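Local coordinates for RavO (Legionella pneumophila subsp. pneumophila, PDB 6DM4), which binds a phosphotyrosine peptide of human Shc1 through its SH2 domain, the part of the longer protein described here, at residues A[7-12]-A[54-59]. Residues are numbered along the deposited sequence; the frame is centred on the assembly and turned at random.
Sequences KVMEEI and KYVFIA
Ile12 and Ile58 make the closer of two apolar meetings between helix 4-13 and strand 55-64, with Ile12 CG2 4.3 Å from Ile58 CG2. Ile12 CD1, carried out by an extended chi2 (179°), lies 4.4 Å from Ile58 CG1, so both branches of the helix residue face the strand. Ile12 also packs on Leu41 and Ile75 of neighbouring strands and on Val101 and Leu105 of helix 101-119. One helical turn earlier, Met9 and Val56 touch more loosely. The methionine chain runs out nearly straight (chi2 168°) until its sulfur SD stands 4.5 Å from Val56 CG2. Tyr6 of the second subunit packs on both. The more polar flank of the helix faces away from the strand: Lys7, partly exposed, makes a salt bridge from NZ to Glu10 OE1 at 2.7 Å, from above the carboxylate plane. Glu10 is buried in the assembly, its OE2 in a salt bridge with Arg23 and a hydrogen bond with Tyr18 OH, both of the second subunit. The helix covers one face of the strand, while the other carries Phe57 and Ala59, also buried, with Ala59 beside the bound peptide, consistent with the helix-flanked central antiparallel sheet of the SH2 fold.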
loop_
_atom_site.group_PDB
_atom_site.type_symbol
_atom_site.label_atom_id
_atom_site.label_comp_id
_atom_site.label_asym_id
_atom_site.label_seq_id
_atom_site.Cartn_x
_atom_site.Cartn_y
_atom_site.Cartn_z
ATOM N N LYS A 7 1.265 -2.183 8.199
ATOM C CA LYS A 7 0.206 -3.175 8.058
ATOM C C LYS A 7 -1.126 -2.515 7.712
ATOM O O LYS A 7 -1.914 -3.070 6.938
ATOM C CB LYS A 7 0.085 -4.013 9.329
ATOM C CG LYS A 7 1.356 -4.766 9.699
ATOM C CD LYS A 7 1.969 -5.463 8.493
ATOM C CE LYS A 7 1.111 -6.619 7.997
ATOM N NZ LYS A 7 1.572 -7.078 6.658
ATOM N N VAL A 8 -1.393 -1.330 8.269
ATOM C CA VAL A 8 -2.612 -0.608 7.913
ATOM C C VAL A 8 -2.538 -0.121 6.471
ATOM O O VAL A 8 -3.522 -0.192 5.726
ATOM C CB VAL A 8 -2.856 0.556 8.892
ATOM C CG1 VAL A 8 -4.122 1.316 8.516
ATOM C CG2 VAL A 8 -2.954 0.039 10.322
ATOM N N MET A 9 -1.369 0.375 6.054
ATOM C CA MET A 9 -1.193 0.798 4.669
ATOM C C MET A 9 -1.343 -0.376 3.716
ATOM O O MET A 9 -1.944 -0.241 2.645
ATOM C CB MET A 9 0.173 1.452 4.487
ATOM C CG MET A 9 0.282 2.830 5.101
ATOM S SD MET A 9 1.996 3.369 5.160
ATOM C CE MET A 9 2.557 2.899 3.529
ATOM N N GLU A 10 -0.790 -1.533 4.086
ATOM C CA GLU A 10 -0.967 -2.740 3.285
ATOM C C GLU A 10 -2.444 -3.038 3.076
ATOM O O GLU A 10 -2.885 -3.300 1.951
ATOM C CB GLU A 10 -0.267 -3.927 3.958
ATOM C CG GLU A 10 -0.188 -5.195 3.102
ATOM C CD GLU A 10 0.082 -6.452 3.931
ATOM O OE1 GLU A 10 -0.536 -6.596 5.005
ATOM O OE2 GLU A 10 0.909 -7.292 3.520
ATOM N N GLU A 11 -3.227 -2.995 4.157
ATOM C CA GLU A 11 -4.648 -3.313 4.067
ATOM C C GLU A 11 -5.363 -2.366 3.111
ATOM O O GLU A 11 -6.244 -2.785 2.355
ATOM C CB GLU A 11 -5.281 -3.250 5.459
ATOM C CG GLU A 11 -5.636 -4.610 6.043
ATOM C CD GLU A 11 -6.202 -4.519 7.450
ATOM O OE1 GLU A 11 -5.434 -4.221 8.390
ATOM O OE2 GLU A 11 -7.419 -4.747 7.619
ATOM N N ILE A 12 -4.986 -1.087 3.122
ATOM C CA ILE A 12 -5.651 -0.106 2.265
ATOM C C ILE A 12 -5.179 -0.240 0.824
ATOM O O ILE A 12 -5.990 -0.296 -0.108
ATOM C CB ILE A 12 -5.417 1.320 2.804
ATOM C CG1 ILE A 12 -6.072 1.493 4.175
ATOM C CG2 ILE A 12 -5.950 2.385 1.827
ATOM C CD1 ILE A 12 -5.864 2.869 4.772
ATOM N N LYS A 54 3.293 13.606 10.537
ATOM C CA LYS A 54 2.704 12.866 11.645
ATOM C C LYS A 54 1.693 11.828 11.188
ATOM O O LYS A 54 1.512 10.817 11.869
ATOM C CB LYS A 54 2.035 13.823 12.643
ATOM C CG LYS A 54 1.490 13.130 13.890
ATOM C CD LYS A 54 1.250 14.096 15.040
ATOM C CE LYS A 54 0.260 13.515 16.044
ATOM N NZ LYS A 54 0.552 12.085 16.360
ATOM N N TYR A 55 1.053 12.042 10.043
ATOM C CA TYR A 55 0.114 11.087 9.480
ATOM C C TYR A 55 0.485 10.788 8.037
ATOM O O TYR A 55 1.097 11.610 7.351
ATOM C CB TYR A 55 -1.330 11.605 9.509
ATOM C CG TYR A 55 -1.851 11.978 10.873
ATOM C CD1 TYR A 55 -1.681 13.260 11.375
ATOM C CD2 TYR A 55 -2.529 11.054 11.651
ATOM C CE1 TYR A 55 -2.160 13.608 12.623
ATOM C CE2 TYR A 55 -3.012 11.391 12.904
ATOM C CZ TYR A 55 -2.825 12.669 13.384
ATOM O OH TYR A 55 -3.306 13.005 14.630
ATOM N N VAL A 56 0.103 9.603 7.584
ATOM C CA VAL A 56 -0.055 9.336 6.159
ATOM C C VAL A 56 -1.523 9.556 5.827
ATOM O O VAL A 56 -2.405 9.009 6.499
ATOM C CB VAL A 56 0.393 7.909 5.803
ATOM C CG1 VAL A 56 0.053 7.587 4.350
ATOM C CG2 VAL A 56 1.885 7.748 6.050
ATOM N N PHE A 57 -1.790 10.367 4.808
ATOM C CA PHE A 57 -3.141 10.827 4.526
ATOM C C PHE A 57 -3.733 10.049 3.357
ATOM O O PHE A 57 -3.091 9.893 2.313
ATOM C CB PHE A 57 -3.149 12.325 4.224
ATOM C CG PHE A 57 -2.731 13.183 5.390
ATOM C CD1 PHE A 57 -3.653 13.574 6.343
ATOM C CD2 PHE A 57 -1.419 13.614 5.517
ATOM C CE1 PHE A 57 -3.270 14.373 7.414
ATOM C CE2 PHE A 57 -1.034 14.409 6.579
ATOM C CZ PHE A 57 -1.960 14.787 7.530
ATOM N N ILE A 58 -4.959 9.567 3.542
ATOM C CA ILE A 58 -5.709 8.852 2.517
ATOM C C ILE A 58 -7.074 9.507 2.402
ATOM O O ILE A 58 -7.741 9.735 3.417
ATOM C CB ILE A 58 -5.866 7.357 2.854
ATOM C CG1 ILE A 58 -4.507 6.721 3.154
ATOM C CG2 ILE A 58 -6.575 6.635 1.713
ATOM C CD1 ILE A 58 -3.567 6.734 1.989
ATOM N N ALA A 59 -7.496 9.807 1.176
ATOM C CA ALA A 59 -8.805 10.395 0.957
ATOM C C ALA A 59 -9.753 9.369 0.354
ATOM O O ALA A 59 -9.347 8.504 -0.425
ATOM C CB ALA A 59 -8.728 11.624 0.040
#